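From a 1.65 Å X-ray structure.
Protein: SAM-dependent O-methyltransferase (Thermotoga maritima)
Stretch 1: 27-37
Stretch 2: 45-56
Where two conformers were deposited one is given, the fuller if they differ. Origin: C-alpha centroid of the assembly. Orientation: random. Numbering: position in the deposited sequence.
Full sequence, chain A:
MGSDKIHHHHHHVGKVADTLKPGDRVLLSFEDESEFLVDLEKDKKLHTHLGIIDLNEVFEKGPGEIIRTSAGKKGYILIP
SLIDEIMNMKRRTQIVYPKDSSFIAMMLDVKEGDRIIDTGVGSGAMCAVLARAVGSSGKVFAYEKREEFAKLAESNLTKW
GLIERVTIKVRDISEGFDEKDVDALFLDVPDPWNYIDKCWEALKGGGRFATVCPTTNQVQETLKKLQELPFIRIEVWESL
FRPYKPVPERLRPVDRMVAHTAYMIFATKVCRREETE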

# COMPACT_ATOMS: atom_id res chain seq x y z
N LEU A 27 5.14 -20.62 25.10
CA LEU A 27 4.15 -20.43 24.09
C LEU A 27 3.83 -21.78 23.50
O LEU A 27 4.73 -22.45 22.97
CB LEU A 27 4.71 -19.51 23.01
CG LEU A 27 3.81 -19.29 21.81
CD1 LEU A 27 2.54 -18.64 22.21
CD2 LEU A 27 4.55 -18.43 20.83
N LEU A 28 2.57 -22.21 23.61
CA LEU A 28 2.14 -23.47 23.05
C LEU A 28 1.41 -23.22 21.72
O LEU A 28 0.41 -22.49 21.70
CB LEU A 28 1.23 -24.22 24.02
CG LEU A 28 1.83 -24.36 25.42
CD1 LEU A 28 0.86 -25.03 26.38
CD2 LEU A 28 3.15 -25.13 25.38
N SER A 29 1.90 -23.81 20.64
CA SER A 29 1.42 -23.48 19.30
C SER A 29 0.81 -24.71 18.62
O SER A 29 1.45 -25.74 18.52
CB SER A 29 2.59 -22.93 18.49
OG SER A 29 2.17 -22.55 17.19
N PHE A 30 -0.44 -24.59 18.14
CA PHE A 30 -1.19 -25.73 17.60
C PHE A 30 -1.42 -25.68 16.08
O PHE A 30 -1.28 -24.63 15.47
CB PHE A 30 -2.49 -25.87 18.40
CG PHE A 30 -2.25 -26.36 19.80
CD1 PHE A 30 -1.95 -25.47 20.81
CD2 PHE A 30 -2.24 -27.72 20.08
CE1 PHE A 30 -1.66 -25.93 22.09
CE2 PHE A 30 -1.95 -28.18 21.34
CZ PHE A 30 -1.66 -27.26 22.35
N GLU A 31 -1.78 -26.83 15.49
CA GLU A 31 -1.99 -26.97 14.03
C GLU A 31 -2.97 -25.95 13.44
O GLU A 31 -2.75 -25.45 12.32
CB GLU A 31 -2.47 -28.39 13.66
CG GLU A 31 -1.48 -29.53 13.93
CD GLU A 31 -2.05 -30.91 13.62
OE1 GLU A 31 -3.28 -31.12 13.79
OE2 GLU A 31 -1.27 -31.81 13.22
N ASP A 32 -4.03 -25.61 14.17
CA ASP A 32 -5.03 -24.62 13.70
C ASP A 32 -4.57 -23.19 13.97
O ASP A 32 -5.38 -22.23 13.92
CB ASP A 32 -6.41 -24.89 14.33
CG ASP A 32 -6.47 -24.52 15.80
OD1 ASP A 32 -5.41 -24.33 16.42
OD2 ASP A 32 -7.54 -24.41 16.43
N GLU A 33 -3.28 -23.04 14.29
CA GLU A 33 -2.65 -21.76 14.51
C GLU A 33 -3.06 -21.04 15.81
O GLU A 33 -2.62 -19.92 16.04
CB GLU A 33 -2.84 -20.85 13.29
CG GLU A 33 -2.54 -21.51 11.95
CD GLU A 33 -1.16 -21.20 11.42
OE1 GLU A 33 -0.14 -21.47 12.13
OE2 GLU A 33 -1.08 -20.69 10.27
N SER A 34 -3.84 -21.67 16.69
CA SER A 34 -4.08 -21.05 18.00
C SER A 34 -2.76 -21.10 18.77
O SER A 34 -1.96 -22.02 18.57
CB SER A 34 -5.19 -21.75 18.75
OG SER A 34 -5.07 -23.14 18.62
N GLU A 35 -2.51 -20.07 19.57
CA GLU A 35 -1.31 -20.03 20.40
C GLU A 35 -1.67 -19.60 21.83
O GLU A 35 -2.53 -18.73 22.02
CB GLU A 35 -0.27 -19.08 19.82
CG GLU A 35 -0.28 -18.90 18.31
CD GLU A 35 0.82 -19.66 17.58
OE1 GLU A 35 0.50 -20.56 16.78
OE2 GLU A 35 2.01 -19.35 17.78
N PHE A 36 -1.04 -20.21 22.82
CA PHE A 36 -1.35 -19.91 24.21
C PHE A 36 -0.08 -19.55 24.93
O PHE A 36 0.83 -20.38 24.97
CB PHE A 36 -1.99 -21.13 24.87
CG PHE A 36 -3.17 -21.65 24.14
CD1 PHE A 36 -4.42 -21.06 24.31
CD2 PHE A 36 -3.05 -22.73 23.31
CE1 PHE A 36 -5.52 -21.54 23.63
CE2 PHE A 36 -4.14 -23.21 22.62
CZ PHE A 36 -5.39 -22.61 22.78
N LEU A 37 -0.02 -18.32 25.45
CA LEU A 37 1.12 -17.85 26.21
C LEU A 37 0.77 -18.02 27.67
O LEU A 37 -0.22 -17.44 28.16
CB LEU A 37 1.40 -16.36 25.91
CG LEU A 37 2.84 -16.01 25.52
CD1 LEU A 37 2.89 -14.59 25.02
CD2 LEU A 37 3.80 -16.17 26.67
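Stretch 2 (45-56) KLHTHLGIIDLN

Two β-hairpins pack against each other through their side chains, making a largely apolar contact that is closed at its turn end by one hydrogen bond between His49 and Asp32. No backbone hydrogen bond joins the two stretches; the nearest CA atoms stand well apart, 9.4 Å for Leu28 CA to Ile53 CA, 8.6 Å for Phe30 CA to Leu50 CA and 9.1 Å for Phe36 CA to Leu46 CA, a spacing that leaves room for a layer of side chains.

Stretch 2 runs out as a strand from Lys45 to Thr48, reverses through a type I turn from Thr48 to Gly51, and returns as a strand to Asp54. Paired bonds hold it together: Leu46 N to Ile53 O is 3.0 Å and Ile53 N to Leu46 O 2.8 Å. At the turn, Thr48 OG1 accepts from Leu50 N at 3.1 Å and donates to Gly51 O at 2.7 Å, so the hydroxyl braces the bend. Gly51 has phi/psi of 121/-170, where a CB would be jammed against the preceding carbonyl oxygen. After the return strand Asp54 caps the helix that follows, its OD1 accepting a weak bond from Asn56 N at 3.2 Å.

The hairpins lie with their turns at the same end. Leu46 in the outgoing strand lies against Phe36, with Leu46 CD1 4.3 Å from Phe36 CB, while Ile53 in the returning strand meets the strand that holds Leu28 and Phe30. Alternation in the strands directs Leu46, Thr48 and Ile53 toward stretch 1. Branched aliphatic chains suit the buried end: Leu28 CD1 lies 3.9 Å from Ile53 CG2, 4.1 Å from Leu46 CD1 and 4.3 Å from Leu55 CD2. Ile53 also reaches the Phe30 ring, its CD1 3.6 Å from Phe30 CZ.

Nearer the turn, Thr48 presents its methyl to the face of the Phe36 ring, CG2 lying 4.0 Å from the ring centroid in a CH-pi contact; the residue thus serves the turn with its hydroxyl and the interface with its methyl. Leu50 packs its CD1 3.4 Å from Phe30 CB and 3.6 Å from Ser34 OG.

At the exposed margin, the CA-to-CB bond of His49 points sideways, but its ring comes nearer to stretch 1. His49 NE2 donates to Asp32 OD2 at 3.1 Å with an angle of 159°. Asp32 OD1 meanwhile accepts from Ser34 N at 3.1 Å and Ser34 OG at 2.5 Å, which helps hold the carboxylate in place for the histidine.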

# COMPACT_ATOMS: atom_id res chain seq x y z
N LYS A 45 -3.37 -26.87 34.87
CA LYS A 45 -3.89 -27.33 33.60
C LYS A 45 -4.51 -26.16 32.84
O LYS A 45 -5.09 -25.25 33.45
CB LYS A 45 -4.91 -28.44 33.80
CG LYS A 45 -4.35 -29.61 34.60
CD LYS A 45 -5.29 -30.80 34.58
N LEU A 46 -4.33 -26.17 31.53
CA LEU A 46 -4.99 -25.25 30.62
C LEU A 46 -6.14 -25.95 29.95
O LEU A 46 -5.96 -27.02 29.37
CB LEU A 46 -4.04 -24.83 29.50
CG LEU A 46 -2.96 -23.82 29.78
CD1 LEU A 46 -2.33 -23.42 28.45
CD2 LEU A 46 -3.56 -22.61 30.50
N HIS A 47 -7.31 -25.32 30.00
CA HIS A 47 -8.50 -25.85 29.33
C HIS A 47 -8.72 -25.03 28.07
O HIS A 47 -8.91 -23.82 28.15
CB HIS A 47 -9.70 -25.75 30.27
CG HIS A 47 -9.51 -26.51 31.54
ND1 HIS A 47 -10.05 -27.76 31.75
CD2 HIS A 47 -8.78 -26.22 32.64
CE1 HIS A 47 -9.68 -28.19 32.94
NE2 HIS A 47 -8.91 -27.28 33.50
N THR A 48 -8.64 -25.68 26.91
CA THR A 48 -8.77 -25.00 25.62
C THR A 48 -9.77 -25.71 24.72
O THR A 48 -10.16 -26.84 24.98
CB THR A 48 -7.42 -24.97 24.88
OG1 THR A 48 -7.13 -26.26 24.35
CG2 THR A 48 -6.27 -24.67 25.83
N HIS A 49 -10.11 -25.03 23.62
CA HIS A 49 -11.00 -25.58 22.60
C HIS A 49 -10.41 -26.82 21.91
O HIS A 49 -11.13 -27.55 21.20
CB HIS A 49 -11.35 -24.50 21.56
CG HIS A 49 -10.19 -24.06 20.73
ND1 HIS A 49 -9.32 -23.06 21.13
CD2 HIS A 49 -9.74 -24.49 19.53
CE1 HIS A 49 -8.39 -22.89 20.20
NE2 HIS A 49 -8.63 -23.74 19.22
N LEU A 50 -9.11 -27.05 22.10
CA LEU A 50 -8.43 -28.25 21.60
C LEU A 50 -8.23 -29.33 22.68
O LEU A 50 -7.72 -30.41 22.41
CB LEU A 50 -7.07 -27.87 21.00
CG LEU A 50 -7.11 -26.90 19.82
CD1 LEU A 50 -5.70 -26.64 19.26
CD2 LEU A 50 -8.04 -27.42 18.73
N GLY A 51 -8.66 -29.02 23.90
CA GLY A 51 -8.60 -29.99 24.98
C GLY A 51 -7.76 -29.46 26.12
O GLY A 51 -7.38 -28.28 26.12
N ILE A 52 -7.46 -30.34 27.06
CA ILE A 52 -6.72 -29.98 28.25
C ILE A 52 -5.24 -30.20 28.03
O ILE A 52 -4.84 -31.25 27.53
CB ILE A 52 -7.18 -30.84 29.46
CG1 ILE A 52 -8.67 -30.60 29.73
CG2 ILE A 52 -6.33 -30.51 30.70
CD1 ILE A 52 -9.28 -31.52 30.72
N ILE A 53 -4.44 -29.22 28.42
CA ILE A 53 -2.98 -29.33 28.38
C ILE A 53 -2.49 -29.42 29.83
O ILE A 53 -2.73 -28.54 30.64
CB ILE A 53 -2.35 -28.14 27.66
CG1 ILE A 53 -2.97 -27.96 26.27
CG2 ILE A 53 -0.85 -28.35 27.55
CD1 ILE A 53 -2.86 -26.58 25.70
N ASP A 54 -1.81 -30.52 30.14
CA ASP A 54 -1.20 -30.71 31.44
C ASP A 54 0.21 -30.09 31.47
O ASP A 54 1.13 -30.62 30.87
CB ASP A 54 -1.12 -32.21 31.71
CG ASP A 54 -0.56 -32.54 33.08
OD1 ASP A 54 -0.24 -31.60 33.83
OD2 ASP A 54 -0.44 -33.71 33.49
N LEU A 55 0.37 -28.96 32.17
CA LEU A 55 1.66 -28.25 32.14
C LEU A 55 2.79 -29.03 32.82
O LEU A 55 3.95 -28.84 32.47
CB LEU A 55 1.54 -26.86 32.77
CG LEU A 55 0.56 -25.91 32.06
CD1 LEU A 55 0.61 -24.51 32.70
CD2 LEU A 55 0.86 -25.79 30.59
N ASN A 56 2.47 -29.93 33.75
CA ASN A 56 3.48 -30.87 34.27
C ASN A 56 4.29 -31.56 33.17
O ASN A 56 5.51 -31.75 33.32
CB ASN A 56 2.84 -31.92 35.18
CG ASN A 56 2.57 -31.38 36.56
OD1 ASN A 56 3.16 -30.38 36.97
ND2 ASN A 56 1.69 -32.05 37.30